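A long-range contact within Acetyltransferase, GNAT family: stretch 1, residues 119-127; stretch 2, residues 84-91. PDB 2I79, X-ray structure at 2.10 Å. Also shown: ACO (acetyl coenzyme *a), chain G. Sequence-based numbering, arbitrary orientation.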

ATOM      1  N   GLY A 119      13.783  10.675 -12.751  1.00 51.04           N
ATOM      2  CA  GLY A 119      13.035  11.864 -13.148  1.00 50.38           C
ATOM      3  C   GLY A 119      11.554  11.812 -12.812  1.00 49.99           C
ATOM      4  O   GLY A 119      10.816  12.737 -13.138  1.00 50.26           O
ATOM      5  N   ILE A 120      11.121  10.743 -12.143  1.00 48.81           N
ATOM      6  CA  ILE A 120       9.702  10.525 -11.830  1.00 47.95           C
ATOM      7  C   ILE A 120       9.522  10.431 -10.313  1.00 46.80           C
ATOM      8  O   ILE A 120       8.641  11.071  -9.743  1.00 46.04           O
ATOM      9  CB  ILE A 120       9.165   9.246 -12.503  1.00 47.80           C
ATOM     10  CG1 ILE A 120       9.508   9.248 -14.005  1.00 49.27           C
ATOM     11  CG2 ILE A 120       7.624   9.107 -12.301  1.00 48.56           C
ATOM     12  CD1 ILE A 120       9.388   7.880 -14.711  1.00 47.88           C
ATOM     13  N   LEU A 121      10.358   9.627  -9.655  1.00 45.99           N
ATOM     14  CA  LEU A 121      10.213   9.453  -8.222  1.00 45.20           C
ATOM     15  C   LEU A 121      10.738  10.701  -7.553  1.00 44.86           C
ATOM     16  O   LEU A 121      11.833  11.193  -7.895  1.00 44.37           O
ATOM     17  CB  LEU A 121      10.921   8.189  -7.727  1.00 44.38           C
ATOM     18  CG  LEU A 121      10.376   6.866  -8.285  1.00 44.55           C
ATOM     19  CD1 LEU A 121      11.271   5.733  -7.892  1.00 42.65           C
ATOM     20  CD2 LEU A 121       8.894   6.572  -7.881  1.00 41.35           C
ATOM     21  N   ARG A 122       9.908  11.241  -6.652  1.00 44.67           N
ATOM     22  CA  ARG A 122      10.259  12.356  -5.782  1.00 44.34           C
ATOM     23  C   ARG A 122      10.097  12.018  -4.284  1.00 43.94           C
ATOM     24  O   ARG A 122      10.239  12.875  -3.417  1.00 44.69           O
ATOM     25  CB  ARG A 122       9.386  13.559  -6.128  1.00 44.60           C
ATOM     26  CG  ARG A 122       9.458  13.998  -7.598  1.00 45.34           C
ATOM     27  CD  ARG A 122      10.870  14.391  -8.066  1.00 47.04           C
ATOM     28  NE  ARG A 122      11.436  15.461  -7.244  1.00 47.25           N
ATOM     29  CZ  ARG A 122      11.050  16.736  -7.302  1.00 48.24           C
ATOM     30  NH1 ARG A 122      10.121  17.129  -8.166  1.00 48.96           N
ATOM     31  NH2 ARG A 122      11.600  17.633  -6.497  1.00 48.47           N
ATOM     32  N   ARG A 123       9.789  10.772  -3.980  1.00 43.23           N
ATOM     33  CA  ARG A 123       9.640  10.311  -2.603  1.00 42.74           C
ATOM     34  C   ARG A 123       9.841   8.790  -2.538  1.00 42.03           C
ATOM     35  O   ARG A 123       9.359   8.046  -3.422  1.00 41.49           O
ATOM     36  CB  ARG A 123       8.266  10.708  -2.028  1.00 42.63           C
ATOM     37  CG  ARG A 123       7.876   9.903  -0.772  1.00 43.29           C
ATOM     38  CD  ARG A 123       6.484  10.197  -0.212  1.00 42.66           C
ATOM     39  NE  ARG A 123       6.734  10.968   0.929  1.00 48.22           N
ATOM     40  CZ  ARG A 123       6.807  10.557   2.197  1.00 46.20           C
ATOM     41  NH1 ARG A 123       6.471   9.358   2.616  1.00 42.42           N
ATOM     42  NH2 ARG A 123       7.138  11.463   3.072  1.00 45.34           N
ATOM     43  N   LEU A 124      10.589   8.348  -1.522  1.00 42.21           N
ATOM     44  CA  LEU A 124      10.669   6.944  -1.135  1.00 42.14           C
ATOM     45  C   LEU A 124      10.131   6.767   0.293  1.00 41.63           C
ATOM     46  O   LEU A 124      10.278   7.631   1.156  1.00 40.37           O
ATOM     47  CB  LEU A 124      12.099   6.381  -1.243  1.00 42.40           C
ATOM     48  CG  LEU A 124      12.801   6.479  -2.600  1.00 43.81           C
ATOM     49  CD1 LEU A 124      14.258   6.032  -2.475  1.00 45.09           C
ATOM     50  CD2 LEU A 124      12.079   5.662  -3.681  1.00 42.92           C
ATOM     51  N   GLN A 125       9.487   5.633   0.513  1.00 42.06           N
ATOM     52  CA  GLN A 125       8.833   5.371   1.766  1.00 42.10           C
ATOM     53  C   GLN A 125       8.726   3.877   2.039  1.00 42.94           C
ATOM     54  O   GLN A 125       8.779   3.050   1.113  1.00 42.05           O
ATOM     55  CB  GLN A 125       7.432   5.987   1.757  1.00 42.03           C
ATOM     56  CG  GLN A 125       6.433   5.289   0.811  1.00 40.56           C
ATOM     57  CD  GLN A 125       5.051   5.920   0.861  1.00 41.57           C
ATOM     58  OE1 GLN A 125       4.895   7.071   1.254  1.00 40.37           O
ATOM     59  NE2 GLN A 125       4.037   5.154   0.480  1.00 38.98           N
ATOM     60  N   LEU A 126       8.593   3.560   3.327  1.00 43.20           N
ATOM     61  CA  LEU A 126       8.295   2.224   3.808  1.00 43.15           C
ATOM     62  C   LEU A 126       7.744   2.333   5.206  1.00 43.18           C
ATOM     63  O   LEU A 126       7.688   3.415   5.767  1.00 43.10           O
ATOM     64  CB  LEU A 126       9.544   1.360   3.856  1.00 43.93           C
ATOM     65  CG  LEU A 126      10.695   1.741   4.804  1.00 45.33           C
ATOM     66  CD1 LEU A 126      11.489   0.489   4.925  1.00 51.20           C
ATOM     67  CD2 LEU A 126      11.577   2.868   4.326  1.00 44.79           C
ATOM     68  N   THR A 127       7.300   1.200   5.728  1.00 42.99           N
ATOM     69  CA  THR A 127       6.978   1.032   7.119  1.00 43.61           C
ATOM     70  C   THR A 127       7.922  -0.062   7.608  1.00 43.31           C
ATOM     71  O   THR A 127       8.246  -0.988   6.849  1.00 42.52           O
ATOM     72  CB  THR A 127       5.527   0.586   7.339  1.00 43.28           C
ATOM     73  OG1 THR A 127       5.372  -0.690   6.755  1.00 44.07           O
ATOM     74  CG2 THR A 127       4.535   1.516   6.683  1.00 44.26           C
TER
HETATM   75  N1A ACO G 402      20.469  -2.079  16.304  1.00 47.99           N
HETATM   76  C2A ACO G 402      21.015  -1.033  15.646  1.00 47.58           C
HETATM   77  N3A ACO G 402      21.848  -1.187  14.599  1.00 46.52           N
HETATM   78  C4A ACO G 402      22.176  -2.413  14.147  1.00 46.05           C
HETATM   79  C5A ACO G 402      21.615  -3.598  14.793  1.00 45.77           C
HETATM   80  C6A ACO G 402      20.709  -3.357  15.926  1.00 47.65           C
HETATM   81  N6A ACO G 402      20.154  -4.403  16.576  1.00 48.82           N
HETATM   82  N7A ACO G 402      22.107  -4.662  14.156  1.00 46.84           N
HETATM   83  C8A ACO G 402      22.919  -4.181  13.166  1.00 47.85           C
HETATM   84  N9A ACO G 402      22.958  -2.838  13.171  1.00 47.39           N
HETATM   85  C1B ACO G 402      23.668  -1.863  12.296  1.00 49.04           C
HETATM   86  C2B ACO G 402      25.087  -2.165  11.840  1.00 51.78           C
HETATM   87  O2B ACO G 402      26.060  -1.731  12.793  1.00 54.77           O
HETATM   88  C3B ACO G 402      25.158  -1.328  10.588  1.00 52.47           C
HETATM   89  O3B ACO G 402      25.270   0.062  10.835  1.00 55.89           O
HETATM   90  P3B ACO G 402      26.610   0.907  10.603  1.00 59.66           P
HETATM   91  O7A ACO G 402      27.357   0.350  11.804  1.00 58.97           O
HETATM   92  O8A ACO G 402      26.233   2.368  10.679  1.00 60.25           O
HETATM   93  O9A ACO G 402      27.131   0.537   9.237  1.00 58.98           O
HETATM   94  C4B ACO G 402      23.759  -1.467  10.007  1.00 50.86           C
HETATM   95  O4B ACO G 402      22.891  -1.676  11.115  1.00 48.65           O
HETATM   96  C5B ACO G 402      23.707  -2.613   9.005  1.00 49.41           C
HETATM   97  O5B ACO G 402      24.127  -2.053   7.755  1.00 47.16           O
HETATM   98  P1A ACO G 402      24.472  -3.052   6.544  1.00 43.07           P
HETATM   99  O1A ACO G 402      25.398  -4.141   7.015  1.00 43.98           O
HETATM  100  O2A ACO G 402      24.824  -2.157   5.373  1.00 40.33           O
HETATM  101  O3A ACO G 402      23.033  -3.776   6.373  1.00 45.34           O
HETATM  102  P2A ACO G 402      22.698  -5.375   6.264  1.00 44.53           P
HETATM  103  O4A ACO G 402      22.792  -6.157   7.578  1.00 39.44           O
HETATM  104  O5A ACO G 402      23.460  -5.839   5.045  1.00 41.36           O
HETATM  105  O6A ACO G 402      21.117  -5.180   5.905  1.00 43.40           O
HETATM  106  CBP ACO G 402      18.845  -5.431   6.779  1.00 44.89           C
HETATM  107  CCP ACO G 402      20.191  -4.739   6.891  1.00 44.44           C
HETATM  108  CDP ACO G 402      17.899  -4.790   7.805  1.00 44.09           C
HETATM  109  CEP ACO G 402      18.338  -5.256   5.340  1.00 45.52           C
HETATM  110  CAP ACO G 402      19.011  -6.921   7.095  1.00 44.96           C
HETATM  111  OAP ACO G 402      19.383  -7.132   8.479  1.00 45.80           O
HETATM  112  C9P ACO G 402      17.750  -7.701   6.763  1.00 43.35           C
HETATM  113  O9P ACO G 402      17.558  -8.084   5.625  1.00 42.42           O
HETATM  114  N8P ACO G 402      16.906  -7.960   7.755  1.00 42.57           N
HETATM  115  C7P ACO G 402      15.669  -8.739   7.623  1.00 44.90           C
HETATM  116  C6P ACO G 402      14.643  -8.126   6.670  1.00 43.43           C
HETATM  117  C5P ACO G 402      14.328  -6.706   7.049  1.00 44.47           C
HETATM  118  O5P ACO G 402      14.001  -6.455   8.191  1.00 44.27           O
HETATM  119  N4P ACO G 402      14.434  -5.788   6.097  1.00 46.68           N
HETATM  120  C3P ACO G 402      14.150  -4.377   6.306  1.00 50.34           C
HETATM  121  C2P ACO G 402      12.666  -4.070   6.449  1.00 54.90           C
HETATM  122  S1P ACO G 402      11.838  -4.450   4.930  1.00 58.98           S
HETATM  123  C   ACO G 402      11.645  -3.137   3.993  1.00 58.13           C
HETATM  124  O   ACO G 402      12.701  -2.703   3.595  1.00 58.15           O
HETATM  125  CH3 ACO G 402      10.250  -2.602   3.721  1.00 59.19           C
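Stretch 2, residues 84-91: VRHIGDLF

Stretch 2 enters through a type I turn from Val84 to Ile87, closed by Ile87 N to Val84 O at 3.1 Å, then enters a strand at Ile87 that continues beyond Phe91. It pairs in parallel with the strand from Arg123 to Thr127; the two axes approach to 4.6 Å, and their N-to-C directions differ by 42°, the mark of a strongly twisted pair.

Within the turn, Arg85 touches Ile120 near the base of its side chain, Arg85 CG to Ile120 CG2 at 4.0 Å. His86 then anchors the register through its carbonyl: O accepts Arg122 N at 2.7 Å and, weakly, Arg123 N at 3.0 Å. Ile87 faces the same side of the sheet as Arg123 and Gln125, and its CG2 packs 3.5 Å from Gln125 CD.

Gly88 uses both its N and its O on stretch 1: Gly88 N donates to Arg123 O at 2.8 Å and Gly88 O accepts from Gln125 N at 3.0 Å, the two residues flanking Leu124. An ideal CB here would clash with Leu124 CD2 at 3.0 Å, so the bare backbone makes room for leucine. Asp89 adds a side-chain hydrogen bond to its own bridge partner, Gln125 NE2 to Asp89 OD1 at 2.8 Å. Leu90 N continues the ladder, donating to Gln125 O at 2.8 Å, while Leu90 O lies 3.2 Å from CH3 of acetyl coenzyme A. The CA-to-CB bond of Phe91 points away from stretch 1.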

ATOM      1  N   VAL A  84       0.012   9.904  -7.305  1.00 43.55           N
ATOM      2  CA  VAL A  84       0.966   9.164  -6.470  1.00 43.82           C
ATOM      3  C   VAL A  84       2.138   8.499  -7.220  1.00 44.18           C
ATOM      4  O   VAL A  84       2.962   7.803  -6.620  1.00 43.80           O
ATOM      5  CB  VAL A  84       0.209   8.111  -5.637  1.00 43.80           C
ATOM      6  CG1 VAL A  84      -0.702   8.818  -4.649  1.00 42.95           C
ATOM      7  CG2 VAL A  84      -0.576   7.176  -6.521  1.00 43.32           C
ATOM      8  N   ARG A  85       2.258   8.794  -8.512  1.00 44.66           N
ATOM      9  CA  ARG A  85       3.256   8.169  -9.410  1.00 44.57           C
ATOM     10  C   ARG A  85       4.734   8.449  -9.004  1.00 43.11           C
ATOM     11  O   ARG A  85       5.640   7.702  -9.365  1.00 42.03           O
ATOM     12  CB  ARG A  85       2.971   8.655 -10.842  1.00 44.74           C
ATOM     13  CG  ARG A  85       3.808   8.036 -11.918  1.00 46.85           C
ATOM     14  CD  ARG A  85       3.081   8.027 -13.273  1.00 51.09           C
ATOM     15  NE  ARG A  85       2.880   9.372 -13.797  1.00 55.54           N
ATOM     16  CZ  ARG A  85       1.850   9.765 -14.561  1.00 56.70           C
ATOM     17  NH1 ARG A  85       0.849   8.942 -14.891  1.00 57.21           N
ATOM     18  NH2 ARG A  85       1.808  11.029 -14.988  1.00 57.77           N
ATOM     19  N   HIS A  86       4.935   9.503  -8.230  1.00 41.53           N
ATOM     20  CA  HIS A  86       6.255   9.972  -7.774  1.00 41.59           C
ATOM     21  C   HIS A  86       6.727   9.325  -6.471  1.00 41.12           C
ATOM     22  O   HIS A  86       7.811   9.642  -5.995  1.00 41.65           O
ATOM     23  CB  HIS A  86       6.192  11.500  -7.573  1.00 41.35           C
ATOM     24  CG  HIS A  86       5.171  11.917  -6.560  1.00 39.40           C
ATOM     25  ND1 HIS A  86       5.499  12.208  -5.252  1.00 39.10           N
ATOM     26  CD2 HIS A  86       3.822  11.964  -6.623  1.00 36.43           C
ATOM     27  CE1 HIS A  86       4.396  12.488  -4.581  1.00 36.18           C
ATOM     28  NE2 HIS A  86       3.367  12.332  -5.386  1.00 38.58           N
ATOM     29  N   ILE A  87       5.913   8.429  -5.909  1.00 40.66           N
ATOM     30  CA  ILE A  87       6.179   7.753  -4.647  1.00 40.38           C
ATOM     31  C   ILE A  87       6.569   6.275  -4.875  1.00 40.73           C
ATOM     32  O   ILE A  87       5.775   5.482  -5.402  1.00 40.98           O
ATOM     33  CB  ILE A  87       4.922   7.765  -3.741  1.00 40.39           C
ATOM     34  CG1 ILE A  87       4.411   9.202  -3.505  1.00 40.33           C
ATOM     35  CG2 ILE A  87       5.204   7.076  -2.411  1.00 40.46           C
ATOM     36  CD1 ILE A  87       3.032   9.264  -2.873  1.00 39.31           C
ATOM     37  N   GLY A  88       7.785   5.921  -4.470  1.00 40.75           N
ATOM     38  CA  GLY A  88       8.282   4.550  -4.525  1.00 40.91           C
ATOM     39  C   GLY A  88       8.250   3.931  -3.150  1.00 41.08           C
ATOM     40  O   GLY A  88       8.765   4.500  -2.179  1.00 40.87           O
ATOM     41  N   ASP A  89       7.605   2.775  -3.056  1.00 42.55           N
ATOM     42  CA  ASP A  89       7.579   1.988  -1.827  1.00 42.72           C
ATOM     43  C   ASP A  89       8.776   1.076  -1.857  1.00 43.24           C
ATOM     44  O   ASP A  89       8.933   0.279  -2.809  1.00 42.61           O
ATOM     45  CB  ASP A  89       6.288   1.170  -1.779  1.00 43.21           C
ATOM     46  CG  ASP A  89       5.050   2.064  -1.700  1.00 45.24           C
ATOM     47  OD1 ASP A  89       4.927   2.779  -0.690  1.00 46.24           O
ATOM     48  OD2 ASP A  89       4.222   2.078  -2.655  1.00 49.95           O
ATOM     49  N   LEU A  90       9.618   1.195  -0.836  1.00 43.34           N
ATOM     50  CA  LEU A  90      10.889   0.488  -0.790  1.00 44.28           C
ATOM     51  C   LEU A  90      10.767  -0.810   0.037  1.00 44.12           C
ATOM     52  O   LEU A  90      10.069  -0.857   1.061  1.00 43.93           O
ATOM     53  CB  LEU A  90      11.990   1.437  -0.248  1.00 44.61           C
ATOM     54  CG  LEU A  90      13.501   1.254  -0.485  1.00 46.12           C
ATOM     55  CD1 LEU A  90      13.960   1.320  -1.919  1.00 48.63           C
ATOM     56  CD2 LEU A  90      14.246   2.358   0.279  1.00 47.40           C
ATOM     57  N   PHE A  91      11.446  -1.863  -0.446  1.00 44.36           N
ATOM     58  CA  PHE A  91      11.608  -3.142   0.259  1.00 44.21           C
ATOM     59  C   PHE A  91      13.047  -3.638   0.061  1.00 44.23           C
ATOM     60  O   PHE A  91      13.496  -3.729  -1.087  1.00 43.76           O
ATOM     61  CB  PHE A  91      10.632  -4.175  -0.307  1.00 45.44           C
ATOM     62  CG  PHE A  91      10.786  -5.546   0.277  1.00 45.47           C
ATOM     63  CD1 PHE A  91      10.335  -5.825   1.564  1.00 48.18           C
ATOM     64  CD2 PHE A  91      11.391  -6.558  -0.445  1.00 46.58           C
ATOM     65  CE1 PHE A  91      10.470  -7.107   2.113  1.00 48.24           C
ATOM     66  CE2 PHE A  91      11.533  -7.839   0.097  1.00 47.84           C
ATOM     67  CZ  PHE A  91      11.069  -8.112   1.375  1.00 47.35           C
TER